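Local coordinates for protein carbon monoxide dehydrogenase (Thermococcus sp. AM4, PDB 6T7J) that probably catalyses the oxidation of carbon monoxide to carbon dioxide at a nickel-iron-sulfur cluster, captured here without its nickel, at residues V108-G113 / G117-Y122; V262-H267 / E387-A392; A278-S283 / E383-I388; T362-H367 / H373-A378. All coordinates share one frame; numbering follows the deposited sequence.

Contact 1 (V108-G113 / G117-Y122)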
loop_
_atom_site.group_PDB
_atom_site.type_symbol
_atom_site.label_atom_id
_atom_site.label_comp_id
_atom_site.label_asym_id
_atom_site.label_seq_id
_atom_site.Cartn_x
_atom_site.Cartn_y
_atom_site.Cartn_z
ATOM N N VAL A 108 0.758 -20.587 2.477
ATOM C CA VAL A 108 0.947 -21.187 1.158
ATOM C C VAL A 108 2.365 -21.718 1.016
ATOM O O VAL A 108 2.586 -22.798 0.456
ATOM C CB VAL A 108 0.620 -20.167 0.051
ATOM C CG1 VAL A 108 1.262 -20.583 -1.269
ATOM C CG2 VAL A 108 -0.875 -20.018 -0.118
ATOM N N GLU A 109 3.349 -20.959 1.504
ATOM C CA GLU A 109 4.735 -21.415 1.463
ATOM C C GLU A 109 4.899 -22.729 2.219
ATOM O O GLU A 109 5.503 -23.683 1.709
ATOM C CB GLU A 109 5.658 -20.339 2.039
ATOM C CG GLU A 109 5.840 -19.128 1.132
ATOM C CD GLU A 109 6.396 -17.917 1.867
ATOM O OE1 GLU A 109 7.021 -18.098 2.936
ATOM O OE2 GLU A 109 6.207 -16.784 1.373
ATOM N N VAL A 110 4.353 -22.803 3.437
ATOM C CA VAL A 110 4.483 -24.041 4.210
ATOM C C VAL A 110 3.758 -25.196 3.516
ATOM O O VAL A 110 4.266 -26.325 3.456
ATOM C CB VAL A 110 3.977 -23.837 5.650
ATOM C CG1 VAL A 110 3.998 -25.158 6.411
ATOM C CG2 VAL A 110 4.831 -22.800 6.362
ATOM N N PHE A 111 2.567 -24.930 2.972
ATOM C CA PHE A 111 1.791 -25.977 2.312
ATOM C C PHE A 111 2.507 -26.499 1.071
ATOM O O PHE A 111 2.501 -27.706 0.799
ATOM C CB PHE A 111 0.406 -25.432 1.958
ATOM C CG PHE A 111 -0.398 -26.325 1.062
ATOM C CD1 PHE A 111 -0.861 -27.550 1.511
ATOM C CD2 PHE A 111 -0.712 -25.927 -0.227
ATOM C CE1 PHE A 111 -1.610 -28.364 0.687
ATOM C CE2 PHE A 111 -1.462 -26.739 -1.055
ATOM C CZ PHE A 111 -1.909 -27.959 -0.598
ATOM N N LYS A 112 3.137 -25.604 0.309
ATOM C CA LYS A 112 3.897 -26.023 -0.863
ATOM C C LYS A 112 5.135 -26.813 -0.461
ATOM O O LYS A 112 5.493 -27.793 -1.124
ATOM C CB LYS A 112 4.284 -24.803 -1.698
ATOM C CG LYS A 112 4.920 -25.137 -3.035
ATOM C CD LYS A 112 5.837 -24.017 -3.498
ATOM C CE LYS A 112 6.432 -24.314 -4.867
ATOM N NZ LYS A 112 7.565 -23.400 -5.188
ATOM N N GLY A 113 5.803 -26.401 0.618
ATOM C CA GLY A 113 6.924 -27.179 1.113
ATOM C C GLY A 113 6.524 -28.577 1.541
ATOM O O GLY A 113 7.298 -29.525 1.384
ATOM N N GLY A 117 7.453 -32.431 -0.113
ATOM C CA GLY A 117 8.139 -33.310 0.812
ATOM C C GLY A 117 9.300 -32.678 1.547
ATOM O O GLY A 117 10.250 -33.380 1.906
ATOM N N ARG A 118 9.248 -31.370 1.797
ATOM C CA ARG A 118 10.358 -30.648 2.408
ATOM C C ARG A 118 10.160 -30.397 3.900
ATOM O O ARG A 118 11.081 -30.619 4.691
ATOM C CB ARG A 118 10.583 -29.319 1.675
ATOM C CG ARG A 118 11.152 -29.483 0.271
ATOM C CD ARG A 118 11.721 -28.178 -0.269
ATOM N NE ARG A 118 10.767 -27.484 -1.129
ATOM C CZ ARG A 118 10.152 -26.351 -0.803
ATOM N NH1 ARG A 118 10.394 -25.774 0.367
ATOM N NH2 ARG A 118 9.296 -25.793 -1.649
ATOM N N PHE A 119 8.975 -29.938 4.305
ATOM C CA PHE A 119 8.696 -29.633 5.709
ATOM C C PHE A 119 8.009 -30.841 6.338
ATOM O O PHE A 119 6.790 -30.884 6.502
ATOM C CB PHE A 119 7.839 -28.378 5.836
ATOM C CG PHE A 119 8.431 -27.164 5.183
ATOM C CD1 PHE A 119 9.774 -26.866 5.326
ATOM C CD2 PHE A 119 7.635 -26.312 4.435
ATOM C CE1 PHE A 119 10.316 -25.744 4.727
ATOM C CE2 PHE A 119 8.170 -25.189 3.835
ATOM C CZ PHE A 119 9.513 -24.905 3.980
ATOM N N GLN A 120 8.815 -31.836 6.707
ATOM C CA GLN A 120 8.242 -33.059 7.257
ATOM C C GLN A 120 7.687 -32.881 8.663
ATOM O O GLN A 120 7.125 -33.838 9.209
ATOM C CB GLN A 120 9.279 -34.181 7.244
ATOM C CG GLN A 120 10.022 -34.323 5.927
ATOM C CD GLN A 120 9.752 -35.651 5.244
ATOM O OE1 GLN A 120 10.193 -36.703 5.709
ATOM N NE2 GLN A 120 9.021 -35.608 4.137
ATOM N N TYR A 121 7.824 -31.703 9.269
ATOM C CA TYR A 121 7.141 -31.425 10.525
ATOM C C TYR A 121 5.684 -31.034 10.324
ATOM O O TYR A 121 4.989 -30.768 11.309
ATOM C CB TYR A 121 7.869 -30.321 11.296
ATOM C CG TYR A 121 9.154 -30.779 11.942
ATOM C CD1 TYR A 121 9.161 -31.823 12.857
ATOM C CD2 TYR A 121 10.363 -30.169 11.633
ATOM C CE1 TYR A 121 10.337 -32.246 13.449
ATOM C CE2 TYR A 121 11.544 -30.584 12.219
ATOM C CZ TYR A 121 11.525 -31.624 13.126
ATOM O OH TYR A 121 12.698 -32.039 13.713
ATOM N N TYR A 122 5.206 -30.997 9.083
ATOM C CA TYR A 122 3.831 -30.638 8.778
ATOM C C TYR A 122 3.227 -31.679 7.845
ATOM O O TYR A 122 3.896 -32.175 6.932
ATOM C CB TYR A 122 3.749 -29.243 8.150
ATOM C CG TYR A 122 4.208 -28.139 9.073
ATOM C CD1 TYR A 122 3.310 -27.497 9.916
ATOM C CD2 TYR A 122 5.539 -27.744 9.108
ATOM C CE1 TYR A 122 3.723 -26.491 10.766
ATOM C CE2 TYR A 122 5.962 -26.736 9.956
ATOM C CZ TYR A 122 5.048 -26.114 10.782
ATOM O OH TYR A 122 5.458 -25.109 11.630
#
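Arg118 folds back over Gly113 where helix 81-115 ends in a Schellman motif, with Gly117 at positive phi as the first residue to leave the helix. Gly113 O takes the closing bond from Arg118 N, at 2.7 Å and nearly straight (160°), while Phe119 N adds a weak one. From CB outward the arginine stays close to the helix end: CB lies 3.3 Å from Gly113 O and CG passes the same oxygen more loosely. The chain then bends at chi3 (-97°), which swings the guanidinium back over the helix end, one face on Gly113 CA, with CZ 3.8 Å from that carbon. At the tip, NH2 has Lys112 CD near the plane of the group and forms a salt bridge with Glu116. That carboxylate probably also eases the proximity of Lys112 NZ, a like charge 4.6 Å from Arg118 NH2.

Phe119 takes the place a side chain at Gly113 would need: CD2 comes within 3.5 Å of Gly113 CA. The rim of the same ring points at helix carbonyls in its plane, with CE2 3.7 Å from Glu109 O and CD2 close to Val110 O. One turn back, Val110 sends CG1, anti to its own nitrogen (chi1 175°), over a face of Tyr122. This is a CH-pi contact, 4.1 Å from CG1 to the centroid of the Tyr122 ring.

Tyr122 carries the loop on to helix 271-281, bonding Ile272 O through its hydroxyl and meeting Lys276 in a cation-pi contact. Val108 and Phe111, meanwhile, face helices 212-242 and 146-162.

Contact 2 (V262-H267 / E387-A392)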
loop_
_atom_site.group_PDB
_atom_site.type_symbol
_atom_site.label_atom_id
_atom_site.label_comp_id
_atom_site.label_asym_id
_atom_site.label_seq_id
_atom_site.Cartn_x
_atom_site.Cartn_y
_atom_site.Cartn_z
ATOM N N VAL A 262 4.370 -23.094 34.573
ATOM C CA VAL A 262 4.905 -22.158 33.595
ATOM C C VAL A 262 3.763 -21.702 32.705
ATOM O O VAL A 262 2.955 -22.516 32.252
ATOM C CB VAL A 262 6.024 -22.817 32.776
ATOM C CG1 VAL A 262 6.568 -21.847 31.731
ATOM C CG2 VAL A 262 7.132 -23.320 33.687
ATOM N N ASN A 263 3.660 -20.398 32.476
ATOM C CA ASN A 263 2.605 -19.847 31.635
ATOM C C ASN A 263 3.229 -19.308 30.357
ATOM O O ASN A 263 4.079 -18.412 30.408
ATOM C CB ASN A 263 1.830 -18.747 32.361
ATOM C CG ASN A 263 0.928 -19.291 33.453
ATOM O OD1 ASN A 263 0.179 -20.245 33.240
ATOM N ND2 ASN A 263 0.993 -18.681 34.631
ATOM N N ILE A 264 2.813 -19.852 29.217
ATOM C CA ILE A 264 3.312 -19.417 27.916
ATOM C C ILE A 264 2.132 -18.913 27.102
ATOM O O ILE A 264 1.181 -19.665 26.851
ATOM C CB ILE A 264 4.046 -20.544 27.172
ATOM C CG1 ILE A 264 5.200 -21.082 28.017
ATOM C CG2 ILE A 264 4.560 -20.046 25.831
ATOM C CD1 ILE A 264 5.931 -22.235 27.374
ATOM N N VAL A 265 2.194 -17.649 26.678
ATOM C CA VAL A 265 1.141 -17.048 25.866
ATOM C C VAL A 265 1.567 -17.093 24.407
ATOM O O VAL A 265 2.726 -16.813 24.083
ATOM C CB VAL A 265 0.849 -15.602 26.315
ATOM C CG1 VAL A 265 -0.246 -14.982 25.454
ATOM C CG2 VAL A 265 0.464 -15.568 27.790
ATOM N N VAL A 266 0.642 -17.471 23.525
ATOM C CA VAL A 266 0.848 -17.393 22.081
ATOM C C VAL A 266 -0.060 -16.292 21.545
ATOM O O VAL A 266 -1.288 -16.374 21.662
ATOM C CB VAL A 266 0.581 -18.736 21.378
ATOM C CG1 VAL A 266 1.764 -19.672 21.561
ATOM C CG2 VAL A 266 -0.696 -19.388 21.887
ATOM N N HIS A 267 0.546 -15.259 20.962
ATOM C CA HIS A 267 -0.152 -14.039 20.582
ATOM C C HIS A 267 0.187 -13.712 19.136
ATOM O O HIS A 267 1.353 -13.790 18.739
ATOM C CB HIS A 267 0.252 -12.894 21.520
ATOM C CG HIS A 267 -0.427 -11.592 21.233
ATOM N ND1 HIS A 267 -1.619 -11.503 20.546
ATOM C CD2 HIS A 267 -0.084 -10.322 21.558
ATOM C CE1 HIS A 267 -1.977 -10.235 20.454
ATOM N NE2 HIS A 267 -1.062 -9.498 21.059
ATOM N N GLU A 387 13.329 -24.870 21.785
ATOM C CA GLU A 387 14.176 -23.819 22.343
ATOM C C GLU A 387 13.343 -22.731 23.016
ATOM O O GLU A 387 13.666 -22.281 24.124
ATOM C CB GLU A 387 15.050 -23.239 21.231
ATOM C CG GLU A 387 15.850 -22.009 21.592
ATOM C CD GLU A 387 16.448 -21.344 20.362
ATOM O OE1 GLU A 387 16.130 -21.786 19.236
ATOM O OE2 GLU A 387 17.232 -20.384 20.520
ATOM N N ILE A 388 12.252 -22.317 22.369
ATOM C CA ILE A 388 11.416 -21.245 22.905
ATOM C C ILE A 388 10.753 -21.678 24.212
ATOM O O ILE A 388 10.782 -20.952 25.221
ATOM C CB ILE A 388 10.376 -20.821 21.852
ATOM C CG1 ILE A 388 11.038 -19.990 20.750
ATOM C CG2 ILE A 388 9.232 -20.067 22.497
ATOM C CD1 ILE A 388 10.231 -19.916 19.472
ATOM N N VAL A 389 10.136 -22.864 24.209
ATOM C CA VAL A 389 9.488 -23.363 25.420
ATOM C C VAL A 389 10.509 -23.532 26.537
ATOM O O VAL A 389 10.213 -23.284 27.713
ATOM C CB VAL A 389 8.740 -24.677 25.126
ATOM C CG1 VAL A 389 8.092 -25.212 26.389
ATOM C CG2 VAL A 389 7.690 -24.463 24.048
ATOM N N ARG A 390 11.734 -23.938 26.187
ATOM C CA ARG A 390 12.781 -24.078 27.192
ATOM C C ARG A 390 13.137 -22.733 27.803
ATOM O O ARG A 390 13.348 -22.633 29.015
ATOM C CB ARG A 390 14.021 -24.728 26.579
ATOM C CG ARG A 390 13.965 -26.241 26.562
ATOM C CD ARG A 390 15.323 -26.868 26.330
ATOM N NE ARG A 390 15.189 -28.190 25.727
ATOM C CZ ARG A 390 15.429 -28.452 24.447
ATOM N NH1 ARG A 390 15.279 -29.686 23.981
ATOM N NH2 ARG A 390 15.826 -27.482 23.633
ATOM N N ILE A 391 13.218 -21.688 26.978
ATOM C CA ILE A 391 13.517 -20.360 27.510
ATOM C C ILE A 391 12.428 -19.920 28.482
ATOM O O ILE A 391 12.713 -19.376 29.559
ATOM C CB ILE A 391 13.706 -19.355 26.361
ATOM C CG1 ILE A 391 14.966 -19.710 25.568
ATOM C CG2 ILE A 391 13.800 -17.937 26.899
ATOM C CD1 ILE A 391 15.148 -18.908 24.315
ATOM N N ALA A 392 11.164 -20.175 28.135
ATOM C CA ALA A 392 10.073 -19.834 29.051
ATOM C C ALA A 392 10.188 -20.605 30.369
ATOM O O ALA A 392 10.072 -20.028 31.465
ATOM C CB ALA A 392 8.727 -20.107 28.381
#
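Val262 and Ile264 meet Val389 and Ala392 through methyl and methylene groups, and neither a ring nor a side-chain amide takes part. The nearest thing to a flat group here is the backbone carbonyl of Ala392, which Val262 CG1 approaches to 4.0 Å from Ala392 O, with the carbonyl carbon scarcely farther away. This is helix-on-sheet packing in a Rossmann-like alpha/beta domain. Strand 261-268 is the first of six parallel strands in the order 3-2-1-4-5-6, and helix 381-395 follows the sixth. The short segments run mostly against each other, at 133° between their N-to-C directions, with their axes 9.3 Å apart at closest approach.

Two alternate residues of the strand turn the same way, toward the helix, and Asn263 between them points away. On that far side its side chain is tied down by Lys258 O, Ala333 O and Asn299. Of the two that face the helix, Ile264 does most of the work. With chi1 at -57° and chi2 at 177° its longer branch stands extended, and CD1 wedges between Val389 and Ala392. The side chains of Ile264 and Val389 cross at about a right angle.

Around this core, Val262 also rests on Ala290 of helix 284-292 and Val389 on Met286 of that helix, while Ala392 reaches Ala336 on the adjacent strand 336-339. All four contacting residues are buried. A methyl as small as that of Ala392 lets the helix come close here: the nearest CA pair is Ile264 to Ala392, 6.9 Å apart. At the centre, Ala392 CB touches two consecutive atoms of Ile264, CG1 and CD1, each at 3.7 Å.

Contact 3 (A278-S283 / E383-I388)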
loop_
_atom_site.group_PDB
_atom_site.type_symbol
_atom_site.label_atom_id
_atom_site.label_comp_id
_atom_site.label_asym_id
_atom_site.label_seq_id
_atom_site.Cartn_x
_atom_site.Cartn_y
_atom_site.Cartn_z
ATOM N N ALA A 278 2.360 -24.942 20.929
ATOM C CA ALA A 278 1.433 -25.588 21.852
ATOM C C ALA A 278 1.717 -27.081 21.960
ATOM O O ALA A 278 1.768 -27.634 23.066
ATOM C CB ALA A 278 -0.010 -25.343 21.405
ATOM N N GLU A 279 1.910 -27.751 20.819
ATOM C CA GLU A 279 2.174 -29.185 20.850
ATOM C C GLU A 279 3.480 -29.494 21.571
ATOM O O GLU A 279 3.553 -30.446 22.357
ATOM C CB GLU A 279 2.193 -29.745 19.428
ATOM C CG GLU A 279 0.809 -30.012 18.860
ATOM C CD GLU A 279 0.807 -30.112 17.348
ATOM O OE1 GLU A 279 -0.179 -29.665 16.725
ATOM O OE2 GLU A 279 1.789 -30.638 16.783
ATOM N N ILE A 280 4.522 -28.693 21.330
ATOM C CA ILE A 280 5.804 -28.930 21.983
ATOM C C ILE A 280 5.696 -28.696 23.483
ATOM O O ILE A 280 6.185 -29.498 24.286
ATOM C CB ILE A 280 6.894 -28.047 21.349
ATOM C CG1 ILE A 280 7.301 -28.600 19.981
ATOM C CG2 ILE A 280 8.103 -27.934 22.270
ATOM C CD1 ILE A 280 8.017 -29.930 20.043
ATOM N N ALA A 281 5.038 -27.608 23.891
ATOM C CA ALA A 281 5.013 -27.261 25.307
ATOM C C ALA A 281 4.093 -28.175 26.105
ATOM O O ALA A 281 4.352 -28.422 27.289
ATOM C CB ALA A 281 4.603 -25.802 25.477
ATOM N N MET A 282 3.025 -28.685 25.496
ATOM C CA MET A 282 2.194 -29.666 26.181
ATOM C C MET A 282 2.684 -31.095 25.972
ATOM O O MET A 282 2.046 -32.033 26.461
ATOM C CB MET A 282 0.725 -29.525 25.753
ATOM C CG MET A 282 0.345 -30.166 24.431
ATOM S SD MET A 282 -1.342 -29.698 23.968
ATOM C CE MET A 282 -1.831 -31.093 22.956
ATOM N N SER A 283 3.800 -31.279 25.272
ATOM C CA SER A 283 4.476 -32.566 25.281
ATOM C C SER A 283 5.039 -32.844 26.673
ATOM O O SER A 283 5.313 -31.931 27.456
ATOM C CB SER A 283 5.597 -32.596 24.242
ATOM O OG SER A 283 6.717 -31.844 24.680
ATOM N N GLU A 383 12.615 -27.859 16.550
ATOM C CA GLU A 383 13.782 -27.440 17.324
ATOM C C GLU A 383 13.614 -26.021 17.859
ATOM O O GLU A 383 13.913 -25.752 19.031
ATOM C CB GLU A 383 15.042 -27.549 16.465
ATOM C CG GLU A 383 15.531 -28.975 16.259
ATOM C CD GLU A 383 15.045 -29.583 14.955
ATOM O OE1 GLU A 383 15.818 -30.333 14.321
ATOM O OE2 GLU A 383 13.889 -29.312 14.562
ATOM N N ILE A 384 13.128 -25.103 17.020
ATOM C CA ILE A 384 12.898 -23.731 17.464
ATOM C C ILE A 384 11.821 -23.692 18.542
ATOM O O ILE A 384 11.936 -22.955 19.531
ATOM C CB ILE A 384 12.532 -22.834 16.265
ATOM C CG1 ILE A 384 13.521 -23.035 15.116
ATOM C CG2 ILE A 384 12.494 -21.372 16.683
ATOM C CD1 ILE A 384 14.842 -22.339 15.310
ATOM N N ALA A 385 10.759 -24.483 18.372
ATOM C CA ALA A 385 9.700 -24.517 19.377
ATOM C C ALA A 385 10.218 -25.049 20.709
ATOM O O ALA A 385 9.883 -24.511 21.774
ATOM C CB ALA A 385 8.530 -25.360 18.874
ATOM N N LYS A 386 11.031 -26.110 20.667
ATOM C CA LYS A 386 11.651 -26.631 21.882
ATOM C C LYS A 386 12.496 -25.565 22.562
ATOM O O LYS A 386 12.407 -25.367 23.778
ATOM C CB LYS A 386 12.510 -27.851 21.548
ATOM C CG LYS A 386 11.760 -29.165 21.453
ATOM C CD LYS A 386 12.746 -30.322 21.377
ATOM C CE LYS A 386 12.045 -31.661 21.229
ATOM N NZ LYS A 386 12.979 -32.787 21.509
ATOM N N GLU A 387 13.329 -24.870 21.785
ATOM C CA GLU A 387 14.176 -23.819 22.343
ATOM C C GLU A 387 13.343 -22.731 23.016
ATOM O O GLU A 387 13.666 -22.281 24.124
ATOM C CB GLU A 387 15.050 -23.239 21.231
ATOM C CG GLU A 387 15.850 -22.009 21.592
ATOM C CD GLU A 387 16.448 -21.344 20.362
ATOM O OE1 GLU A 387 16.130 -21.786 19.236
ATOM O OE2 GLU A 387 17.232 -20.384 20.520
ATOM N N ILE A 388 12.252 -22.317 22.369
ATOM C CA ILE A 388 11.416 -21.245 22.905
ATOM C C ILE A 388 10.753 -21.678 24.212
ATOM O O ILE A 388 10.782 -20.952 25.221
ATOM C CB ILE A 388 10.376 -20.821 21.852
ATOM C CG1 ILE A 388 11.038 -19.990 20.750
ATOM C CG2 ILE A 388 9.232 -20.067 22.497
ATOM C CD1 ILE A 388 10.231 -19.916 19.472
#
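Ile280, which plugs into helix 381-395 between Ala385 and Lys386, has its own carbonyl oxygen approached twice by one serine: Ser283 N bonds Ile280 O at 3.1 Å, and Ser283 OG also reaches it, at a modelled distance too short to be taken literally. The backbone bond lies at the C-terminal end of helix 271-281, and Ser283 is in turn the N-cap of the helix that follows. Both helices belong to the connection between the parallel strands 261-268 and 297-303 of the Rossmann-like domain. Helix 381-395 lies alongside.

The packing is knobs-into-holes in form: Ile280 enters a hole lined by Asp382, Ala385, Lys386 and Val389. Its branches divide the work. CG1 drops onto the methyl of Ala385, 3.6 Å from Ala385 CB. With CG1 beside the backbone nitrogen (chi1 -75°), CG2 stands anti to that nitrogen and lies 3.8 Å from Lys386 CA. The lysine chain crosses the isoleucine at about a right angle and carries its charge outward, where NZ forms a salt bridge with Glu285.

Replacing Ile280 with an alanine would take away CG1, CG2 and CD1 together, which is likely to open a gap beside the Ala385 methyl and leave the aliphatic start of Lys386 without its apolar support. That support is two-pronged: Lys386 CG sits 3.9 Å from Ile280 CG2 and 4.1 Å from Ile280 CD1.

Contact 4 (T362-H367 / H373-A378)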
loop_
_atom_site.group_PDB
_atom_site.type_symbol
_atom_site.label_atom_id
_atom_site.label_comp_id
_atom_site.label_asym_id
_atom_site.label_seq_id
_atom_site.Cartn_x
_atom_site.Cartn_y
_atom_site.Cartn_z
ATOM N N THR A 362 9.257 -13.842 16.441
ATOM C CA THR A 362 9.652 -15.037 15.704
ATOM C C THR A 362 9.583 -14.908 14.188
ATOM O O THR A 362 9.998 -15.844 13.497
ATOM C CB THR A 362 8.780 -16.237 16.112
ATOM O OG1 THR A 362 7.432 -16.006 15.688
ATOM C CG2 THR A 362 8.806 -16.449 17.622
ATOM N N GLU A 363 9.071 -13.804 13.650
ATOM C CA GLU A 363 8.881 -13.670 12.216
ATOM C C GLU A 363 9.661 -12.472 11.688
ATOM O O GLU A 363 9.719 -11.432 12.354
ATOM C CB GLU A 363 7.383 -13.517 11.885
ATOM C CG GLU A 363 7.075 -12.945 10.508
ATOM C CD GLU A 363 6.964 -14.014 9.437
ATOM O OE1 GLU A 363 6.596 -15.160 9.774
ATOM O OE2 GLU A 363 7.248 -13.705 8.259
ATOM N N PRO A 364 10.280 -12.584 10.508
ATOM C CA PRO A 364 11.081 -11.459 9.988
ATOM C C PRO A 364 10.274 -10.201 9.702
ATOM O O PRO A 364 10.871 -9.130 9.534
ATOM C CB PRO A 364 11.698 -12.031 8.703
ATOM C CG PRO A 364 10.803 -13.173 8.326
ATOM C CD PRO A 364 10.356 -13.763 9.629
ATOM N N LYS A 365 8.949 -10.289 9.636
ATOM C CA LYS A 365 8.110 -9.121 9.410
ATOM C C LYS A 365 7.556 -8.535 10.703
ATOM O O LYS A 365 6.872 -7.507 10.658
ATOM C CB LYS A 365 6.958 -9.474 8.461
ATOM C CG LYS A 365 7.413 -9.881 7.068
ATOM C CD LYS A 365 6.234 -10.118 6.146
ATOM C CE LYS A 365 5.440 -11.349 6.557
ATOM N NZ LYS A 365 6.209 -12.612 6.354
ATOM N N GLY A 366 7.838 -9.152 11.847
ATOM C CA GLY A 366 7.340 -8.654 13.113
ATOM C C GLY A 366 8.433 -8.391 14.127
ATOM O O GLY A 366 8.618 -9.167 15.070
ATOM N N HIS A 367 9.168 -7.300 13.945
ATOM C CA HIS A 367 10.222 -6.906 14.866
ATOM C C HIS A 367 9.706 -5.831 15.811
ATOM O O HIS A 367 8.958 -4.934 15.404
ATOM C CB HIS A 367 11.449 -6.390 14.111
ATOM C CG HIS A 367 12.093 -7.414 13.227
ATOM N ND1 HIS A 367 13.052 -8.293 13.682
ATOM C CD2 HIS A 367 11.919 -7.693 11.915
ATOM C CE1 HIS A 367 13.439 -9.073 12.687
ATOM N NE2 HIS A 367 12.766 -8.729 11.604
ATOM N N HIS A 373 14.429 -11.844 19.580
ATOM C CA HIS A 373 14.012 -12.410 18.301
ATOM C C HIS A 373 14.609 -13.803 18.145
ATOM O O HIS A 373 15.831 -13.958 18.037
ATOM C CB HIS A 373 14.426 -11.507 17.143
ATOM C CG HIS A 373 13.730 -11.826 15.857
ATOM N ND1 HIS A 373 12.362 -11.748 15.711
ATOM C CD2 HIS A 373 14.214 -12.225 14.656
ATOM C CE1 HIS A 373 12.032 -12.085 14.477
ATOM N NE2 HIS A 373 13.138 -12.379 13.817
ATOM N N ILE A 374 13.747 -14.810 18.137
ATOM C CA ILE A 374 14.127 -16.183 17.815
ATOM C C ILE A 374 13.338 -16.546 16.562
ATOM O O ILE A 374 12.179 -16.967 16.630
ATOM C CB ILE A 374 13.857 -17.154 18.966
ATOM C CG1 ILE A 374 14.733 -16.791 20.166
ATOM C CG2 ILE A 374 14.133 -18.588 18.542
ATOM C CD1 ILE A 374 14.093 -17.078 21.491
ATOM N N GLU A 375 13.966 -16.368 15.401
ATOM C CA GLU A 375 13.252 -16.445 14.134
ATOM C C GLU A 375 12.788 -17.868 13.855
ATOM O O GLU A 375 13.568 -18.821 13.943
ATOM C CB GLU A 375 14.139 -15.946 12.994
ATOM C CG GLU A 375 13.378 -15.592 11.729
ATOM C CD GLU A 375 13.949 -14.377 11.022
ATOM O OE1 GLU A 375 14.084 -13.314 11.665
ATOM O OE2 GLU A 375 14.261 -14.483 9.817
ATOM N N PHE A 376 11.511 -18.002 13.509
ATOM C CA PHE A 376 10.904 -19.294 13.235
ATOM C C PHE A 376 10.972 -19.604 11.747
ATOM O O PHE A 376 10.771 -18.723 10.906
ATOM C CB PHE A 376 9.449 -19.303 13.710
ATOM C CG PHE A 376 8.818 -20.667 13.726
ATOM C CD1 PHE A 376 9.016 -21.524 14.796
ATOM C CD2 PHE A 376 8.015 -21.084 12.678
ATOM C CE1 PHE A 376 8.429 -22.775 14.819
ATOM C CE2 PHE A 376 7.426 -22.335 12.693
ATOM C CZ PHE A 376 7.632 -23.179 13.767
ATOM N N ASN A 377 11.267 -20.862 11.430
ATOM C CA ASN A 377 11.246 -21.350 10.060
ATOM C C ASN A 377 10.686 -22.764 10.056
ATOM O O ASN A 377 10.807 -23.496 11.042
ATOM C CB ASN A 377 12.639 -21.314 9.416
ATOM C CG ASN A 377 13.575 -22.356 9.992
ATOM O OD1 ASN A 377 13.555 -22.629 11.190
ATOM N ND2 ASN A 377 14.404 -22.944 9.136
ATOM N N ALA A 378 10.068 -23.140 8.935
ATOM C CA ALA A 378 9.310 -24.387 8.894
ATOM C C ALA A 378 10.214 -25.609 9.016
ATOM O O ALA A 378 9.849 -26.590 9.674
ATOM C CB ALA A 378 8.487 -24.454 7.606
#
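The His373-Glu375 pair, a histidine-carboxylate hydrogen bond, lies against Thr362, Glu363 and Pro364 in the connection between parallel strands 358-361 and 372-373. His373 NE2 donates a hydrogen bond to Glu375 OE1 at 2.5 Å, in the ring plane and on the anti lone pair of the carboxylate. With ND1 bonded to Thr361 OG1 as well, both ring nitrogens are engaged and the rotation of the ring is fixed. CE1 points at the type I turn of residues 363-366, 3.2 Å from Glu363 O near the ring plane. Over one face comes His367, whose CE1 lies 3.5 Å from His373 NE2, the two planes tilted 41° apart. Were His373 a phenylalanine, Glu375 OE1 would probably be left without its donor and free to turn away from the proline.

The side chains of Pro364 and Glu375 cross at about a right angle, with Pro364 CB 3.7 Å from Glu375 OE2. Deeper in, the backbones join: Phe376 N bonds Thr362 O at 2.6 Å and 173°, in the carbonyl plane. A CA-H...O contact also runs each way, from Thr362 CA to Ile374 O and from Glu375 CA to Thr362 O.

The outer side adjoins the second subunit, where His367 packs on Asp209 of that chain. On the inner side Thr362 OG1 bonds Val339 O of strand 336-339, Thr362 and Phe376 touch Leu273 of helix 271-281, and Ile374 leans on helix 381-395.

From the N terminus, contact 1 comes first and closes a short loop at the end of helix 81-115, complete before the others open. Contact 2 then opens on strand 261-268 and closes more than a hundred residues later on helix 381-395. Contact 3 opens later, on the next helix, 271-281, and ends on the same stretch of helix 381-395, sharing 387-388. Contact 4, a short loop at the last strand of the sheet, nests inside both. Helix 381-395 therefore gathers strand, helix and loop together, with Ile374 of contact 4 packing on Ile384 and Ile391. Contact 1 joins this group through Phe119 on Ala378 and a probable Tyr121-Glu383 hydrogen bond.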